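Local coordinates for probable ABC transporter extracellular-binding protein YckB (Bacillus subtilis, PDB 2IEE) that probably serves as the extracellular solute-binding component of a binding-protein-dependent (ABC) transport system, at residues Leu186-Phe191 with Ile196-Asp201; Val142-Ala147 with Ala152-Tyr157. All coordinates share one frame; numbering follows the deposited sequence.

Interaction 1. Residues Leu186-Phe191 with Ile196-Asp201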
loop_
_atom_site.group_PDB
_atom_site.type_symbol
_atom_site.label_atom_id
_atom_site.label_comp_id
_atom_site.label_asym_id
_atom_site.label_seq_id
_atom_site.Cartn_x
_atom_site.Cartn_y
_atom_site.Cartn_z
ATOM N N LEU A 186 10.366 5.164 3.820
ATOM C CA LEU A 186 11.397 4.384 3.160
ATOM C C LEU A 186 12.278 5.318 2.350
ATOM O O LEU A 186 13.474 5.080 2.211
ATOM C CB LEU A 186 10.776 3.318 2.257
ATOM C CG LEU A 186 10.085 2.201 3.043
ATOM C CD1 LEU A 186 9.474 1.187 2.086
ATOM C CD2 LEU A 186 11.103 1.524 3.955
ATOM N N ALA A 187 11.678 6.386 1.826
ATOM C CA ALA A 187 12.417 7.372 1.044
ATOM C C ALA A 187 13.489 8.002 1.928
ATOM O O ALA A 187 14.652 8.103 1.536
ATOM C CB ALA A 187 11.473 8.445 0.518
ATOM N N LEU A 188 13.081 8.428 3.119
ATOM C CA LEU A 188 13.994 9.043 4.083
ATOM C C LEU A 188 15.081 8.056 4.506
ATOM O O LEU A 188 16.259 8.410 4.579
ATOM C CB LEU A 188 13.221 9.511 5.322
ATOM C CG LEU A 188 12.553 10.890 5.320
ATOM C CD1 LEU A 188 11.856 11.158 4.010
ATOM C CD2 LEU A 188 11.567 10.952 6.469
ATOM N N ALA A 189 14.685 6.816 4.777
ATOM C CA ALA A 189 15.638 5.796 5.194
ATOM C C ALA A 189 16.671 5.527 4.108
ATOM O O ALA A 189 17.826 5.235 4.406
ATOM C CB ALA A 189 14.912 4.507 5.546
ATOM N N ALA A 190 16.255 5.633 2.853
ATOM C CA ALA A 190 17.161 5.379 1.740
ATOM C C ALA A 190 18.162 6.512 1.529
ATOM O O ALA A 190 19.327 6.265 1.209
ATOM C CB ALA A 190 16.368 5.138 0.472
ATOM N N PHE A 191 17.714 7.750 1.715
ATOM C CA PHE A 191 18.592 8.905 1.535
ATOM C C PHE A 191 18.605 9.770 2.790
ATOM O O PHE A 191 18.136 10.909 2.771
ATOM C CB PHE A 191 18.116 9.739 0.345
ATOM C CG PHE A 191 17.906 8.939 -0.908
ATOM C CD1 PHE A 191 16.712 8.256 -1.123
ATOM C CD2 PHE A 191 18.907 8.858 -1.872
ATOM C CE1 PHE A 191 16.515 7.503 -2.282
ATOM C CE2 PHE A 191 18.726 8.112 -3.034
ATOM C CZ PHE A 191 17.527 7.433 -3.240
ATOM N N ILE A 196 15.598 16.401 2.904
ATOM C CA ILE A 196 14.184 16.071 2.809
ATOM C C ILE A 196 13.726 15.462 4.127
ATOM O O ILE A 196 14.529 14.956 4.910
ATOM C CB ILE A 196 13.894 15.027 1.698
ATOM C CG1 ILE A 196 14.590 13.706 2.037
ATOM C CG2 ILE A 196 14.342 15.557 0.345
ATOM C CD1 ILE A 196 14.264 12.567 1.080
ATOM N N THR A 197 12.426 15.508 4.365
ATOM C CA THR A 197 11.858 14.937 5.571
ATOM C C THR A 197 10.360 14.864 5.350
ATOM O O THR A 197 9.836 15.470 4.417
ATOM C CB THR A 197 12.137 15.822 6.804
ATOM O OG1 THR A 197 11.624 15.184 7.981
ATOM C CG2 THR A 197 11.464 17.182 6.638
ATOM N N ILE A 198 9.676 14.107 6.196
ATOM C CA ILE A 198 8.231 13.988 6.107
ATOM C C ILE A 198 7.697 15.122 6.967
ATOM O O ILE A 198 8.121 15.280 8.111
ATOM C CB ILE A 198 7.752 12.631 6.662
ATOM C CG1 ILE A 198 8.286 11.506 5.765
ATOM C CG2 ILE A 198 6.234 12.608 6.751
ATOM C CD1 ILE A 198 7.865 10.105 6.165
ATOM N N HIS A 199 6.798 15.931 6.419
ATOM C CA HIS A 199 6.249 17.048 7.186
ATOM C C HIS A 199 5.573 16.505 8.443
ATOM O O HIS A 199 4.741 15.609 8.368
ATOM C CB HIS A 199 5.247 17.843 6.346
ATOM C CG HIS A 199 4.877 19.162 6.946
ATOM N ND1 HIS A 199 4.123 19.273 8.093
ATOM C CD2 HIS A 199 5.189 20.427 6.577
ATOM C CE1 HIS A 199 3.986 20.550 8.406
ATOM N NE2 HIS A 199 4.622 21.272 7.502
ATOM N N PRO A 200 5.924 17.051 9.617
ATOM C CA PRO A 200 5.365 16.619 10.900
ATOM C C PRO A 200 3.886 16.859 11.178
ATOM O O PRO A 200 3.318 16.192 12.036
ATOM C CB PRO A 200 6.257 17.331 11.919
ATOM C CG PRO A 200 6.596 18.616 11.216
ATOM C CD PRO A 200 6.903 18.137 9.808
ATOM N N ASP A 201 3.240 17.779 10.470
ATOM C CA ASP A 201 1.832 18.035 10.769
ATOM C C ASP A 201 0.796 17.626 9.731
ATOM O O ASP A 201 -0.386 17.484 10.051
ATOM C CB ASP A 201 1.649 19.513 11.126
ATOM C CG ASP A 201 2.520 19.928 12.293
ATOM O OD1 ASP A 201 2.481 19.238 13.330
ATOM O OD2 ASP A 201 3.250 20.934 12.172
#
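Leu188 reaches Ile198 because its CG stands anti to its own carbonyl carbon (chi1 -85°), which carries the forked end of the side chain off the helix and over the strand. Ile198 meets it with CG1 likewise anti to the carbonyl carbon (chi1 -65°), and its CG1 and CD1 lie against one prong of the leucine. The approach of Leu188 CD2 to Ile198 CG1 is tight for two carbons, at 3.4 Å, whereas Leu188 CD2 lies at an easier 3.8 Å from Ile198 CD1. Of the two isoleucines CD2 touches Ile198 alone, but the other prong bridges both: Leu188 CD1 is 4.0 Å from Ile198 CG1 and equally 4.0 Å from the terminal methyl of Ile196, CD1, the side chains crossing at a slant. Between the two isoleucines the backbone of Thr197 passes beneath the fork, its CA 4.1 Å from Leu188 CD1, while the threonine CB points away from the helix. The contact packs the last turns of helix 181-190 on the beginning of strand 197-214, to which a short loop leads; this is one of the long strands of the mixed sheet in this periplasmic-binding-protein-like fold. The neighbouring antiparallel strand 108-116 adds Ile115, which touches Leu188 and Ile196, and Thr113, which touches Ile198. Leu166 of helix 162-171 also packs on Ile196. Replacing Leu188 by an alanine would probably open a gap above the Thr197 backbone and leave Ile196 CD1 and Ile198 CG1 and CD1 without their partner. Backbone hydrogen bonding of Thr197 with Val116 fixes the strand to its neighbour at this level.

Interaction 2. Residues Val142-Ala147 with Ala152-Tyr157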
loop_
_atom_site.group_PDB
_atom_site.type_symbol
_atom_site.label_atom_id
_atom_site.label_comp_id
_atom_site.label_asym_id
_atom_site.label_seq_id
_atom_site.Cartn_x
_atom_site.Cartn_y
_atom_site.Cartn_z
ATOM N N VAL A 142 -4.563 9.633 -6.388
ATOM C CA VAL A 142 -5.363 10.424 -5.479
ATOM C C VAL A 142 -4.453 11.435 -4.775
ATOM O O VAL A 142 -4.902 12.491 -4.336
ATOM C CB VAL A 142 -6.051 9.521 -4.438
ATOM C CG1 VAL A 142 -5.023 8.967 -3.464
ATOM C CG2 VAL A 142 -7.134 10.293 -3.720
ATOM N N TYR A 143 -3.167 11.109 -4.685
ATOM C CA TYR A 143 -2.206 11.999 -4.043
ATOM C C TYR A 143 -2.029 13.302 -4.828
ATOM O O TYR A 143 -1.973 14.379 -4.233
ATOM C CB TYR A 143 -0.856 11.293 -3.886
ATOM C CG TYR A 143 -0.923 10.088 -2.979
ATOM C CD1 TYR A 143 -1.126 10.235 -1.613
ATOM C CD2 TYR A 143 -0.832 8.798 -3.495
ATOM C CE1 TYR A 143 -1.244 9.125 -0.778
ATOM C CE2 TYR A 143 -0.947 7.682 -2.671
ATOM C CZ TYR A 143 -1.156 7.852 -1.312
ATOM O OH TYR A 143 -1.300 6.753 -0.493
HETATM N N MSE A 144 -1.947 13.205 -6.155
HETATM C CA MSE A 144 -1.785 14.394 -6.998
HETATM C C MSE A 144 -3.099 15.175 -7.021
HETATM O O MSE A 144 -3.112 16.395 -7.193
HETATM C CB MSE A 144 -1.386 13.991 -8.427
HETATM C CG MSE A 144 -1.004 15.154 -9.349
HETATM SE SE MSE A 144 0.439 16.275 -8.669
HETATM C CE MSE A 144 -0.588 17.881 -8.363
ATOM N N GLU A 145 -4.206 14.462 -6.838
ATOM C CA GLU A 145 -5.520 15.084 -6.820
ATOM C C GLU A 145 -5.614 15.956 -5.566
ATOM O O GLU A 145 -6.164 17.061 -5.594
ATOM C CB GLU A 145 -6.606 14.008 -6.797
ATOM C CG GLU A 145 -7.933 14.464 -7.361
ATOM C CD GLU A 145 -7.792 15.005 -8.771
ATOM O OE1 GLU A 145 -7.146 14.326 -9.602
ATOM O OE2 GLU A 145 -8.330 16.099 -9.050
ATOM N N VAL A 146 -5.075 15.446 -4.464
ATOM C CA VAL A 146 -5.076 16.184 -3.212
ATOM C C VAL A 146 -4.326 17.495 -3.431
ATOM O O VAL A 146 -4.827 18.572 -3.114
ATOM C CB VAL A 146 -4.383 15.371 -2.103
ATOM C CG1 VAL A 146 -4.179 16.230 -0.857
ATOM C CG2 VAL A 146 -5.227 14.149 -1.771
ATOM N N ALA A 147 -3.127 17.391 -3.993
ATOM C CA ALA A 147 -2.295 18.560 -4.260
ATOM C C ALA A 147 -3.057 19.591 -5.081
ATOM O O ALA A 147 -3.020 20.785 -4.781
ATOM C CB ALA A 147 -1.024 18.142 -4.995
ATOM N N ALA A 152 -1.852 23.462 -5.739
ATOM C CA ALA A 152 -0.431 23.265 -5.993
ATOM C C ALA A 152 -0.164 23.170 -7.488
ATOM O O ALA A 152 -1.012 22.708 -8.248
ATOM C CB ALA A 152 0.054 21.999 -5.298
ATOM N N LYS A 153 1.006 23.630 -7.910
ATOM C CA LYS A 153 1.386 23.551 -9.313
ATOM C C LYS A 153 1.866 22.125 -9.524
ATOM O O LYS A 153 2.719 21.638 -8.779
ATOM C CB LYS A 153 2.537 24.509 -9.622
ATOM C CG LYS A 153 2.256 25.965 -9.294
ATOM C CD LYS A 153 3.426 26.852 -9.690
ATOM C CE LYS A 153 3.143 28.309 -9.343
ATOM N NZ LYS A 153 4.249 29.193 -9.797
ATOM N N GLU A 154 1.325 21.443 -10.525
ATOM C CA GLU A 154 1.762 20.080 -10.781
ATOM C C GLU A 154 3.006 20.102 -11.656
ATOM O O GLU A 154 3.027 20.753 -12.697
ATOM C CB GLU A 154 0.655 19.278 -11.461
ATOM C CG GLU A 154 1.128 17.950 -12.024
ATOM C CD GLU A 154 0.000 17.141 -12.632
ATOM O OE1 GLU A 154 -0.921 17.741 -13.221
ATOM O OE2 GLU A 154 0.045 15.898 -12.528
ATOM N N VAL A 155 4.048 19.401 -11.227
ATOM C CA VAL A 155 5.282 19.356 -11.999
ATOM C C VAL A 155 5.269 18.141 -12.919
ATOM O O VAL A 155 5.091 17.009 -12.467
ATOM C CB VAL A 155 6.518 19.294 -11.079
ATOM C CG1 VAL A 155 7.787 19.244 -11.916
ATOM C CG2 VAL A 155 6.541 20.507 -10.160
ATOM N N ILE A 156 5.442 18.382 -14.213
ATOM C CA ILE A 156 5.446 17.299 -15.189
ATOM C C ILE A 156 6.849 16.787 -15.469
ATOM O O ILE A 156 7.698 17.527 -15.961
ATOM C CB ILE A 156 4.821 17.746 -16.531
ATOM C CG1 ILE A 156 3.312 17.910 -16.377
ATOM C CG2 ILE A 156 5.094 16.710 -17.605
ATOM C CD1 ILE A 156 2.611 16.613 -16.033
ATOM N N TYR A 157 7.085 15.519 -15.151
ATOM C CA TYR A 157 8.380 14.890 -15.392
ATOM C C TYR A 157 8.287 13.977 -16.609
ATOM O O TYR A 157 7.254 13.349 -16.848
ATOM C CB TYR A 157 8.810 14.047 -14.194
ATOM C CG TYR A 157 9.445 14.817 -13.061
ATOM C CD1 TYR A 157 8.668 15.498 -12.121
ATOM C CD2 TYR A 157 10.827 14.828 -12.905
ATOM C CE1 TYR A 157 9.265 16.163 -11.041
ATOM C CE2 TYR A 157 11.430 15.489 -11.845
ATOM C CZ TYR A 157 10.650 16.150 -10.914
ATOM O OH TYR A 157 11.270 16.783 -9.864
#
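This contact belongs to a beta-alpha-beta unit (strand 134-136, helix 142-149, strand 153-154) and joins its helix to its second strand, which lies at the edge of the mixed sheet. Ala152 N donates to Ala147 O over 3.1 Å; the N-H points well at the oxygen (161°), but the donor sits above the carbonyl plane. Beside this bond Ala147 CB and Ala152 CB face each other at 4.0 Å, and Ala135 of the neighbouring strand touches both. One turn earlier in the helix, Met144, present as selenomethionine, crosses Glu154 at a slant. Its CG is anti to the backbone N (chi1 -172°), and bends at the next two torsions put SE and CE against Glu154 CG and CB. Met144 CE touches Glu154 CB at 3.6 Å, while Met144 SE rests 3.8 Å from Glu154 CG. The extended Glu154 then brings its carboxylate beside the CG methylene of Met144, with Glu154 OE2 3.4 Å from Met144 CG. Outside the two segments, Arg148 makes a weak, long ion pair with the other oxygen, OE1, and its NH2 forms a salt bridge with Glu145 OE1. Glu154 is thus used in two ways: its methylene stem packs on the buried selenomethionine, while the long, weak pair of OE1 with Arg148 NH1 is likely to offset its charge little, probably leaving solvent to do the rest where the residue is exposed.

In the fold
From the N terminus, interaction 2 comes first: after strand 134-136 the chain turns into helix 142-149, and the contact closes the short connection to edge strand 153-154. The chain then runs through helix 162-171, strand 176-180 and helix 181-190 before interaction 1 closes a second short loop into strand 197-214. The two loops follow in series, neither enclosing nor crossing the other. Their centres are 18 Å apart and their nearest atoms about 11 Å apart, without touching. Both bind helices to the same mixed sheet, interaction 2 at its outermost strand 153-154 and interaction 1 at strand 197-214, which lies between 101-103 and 108-116.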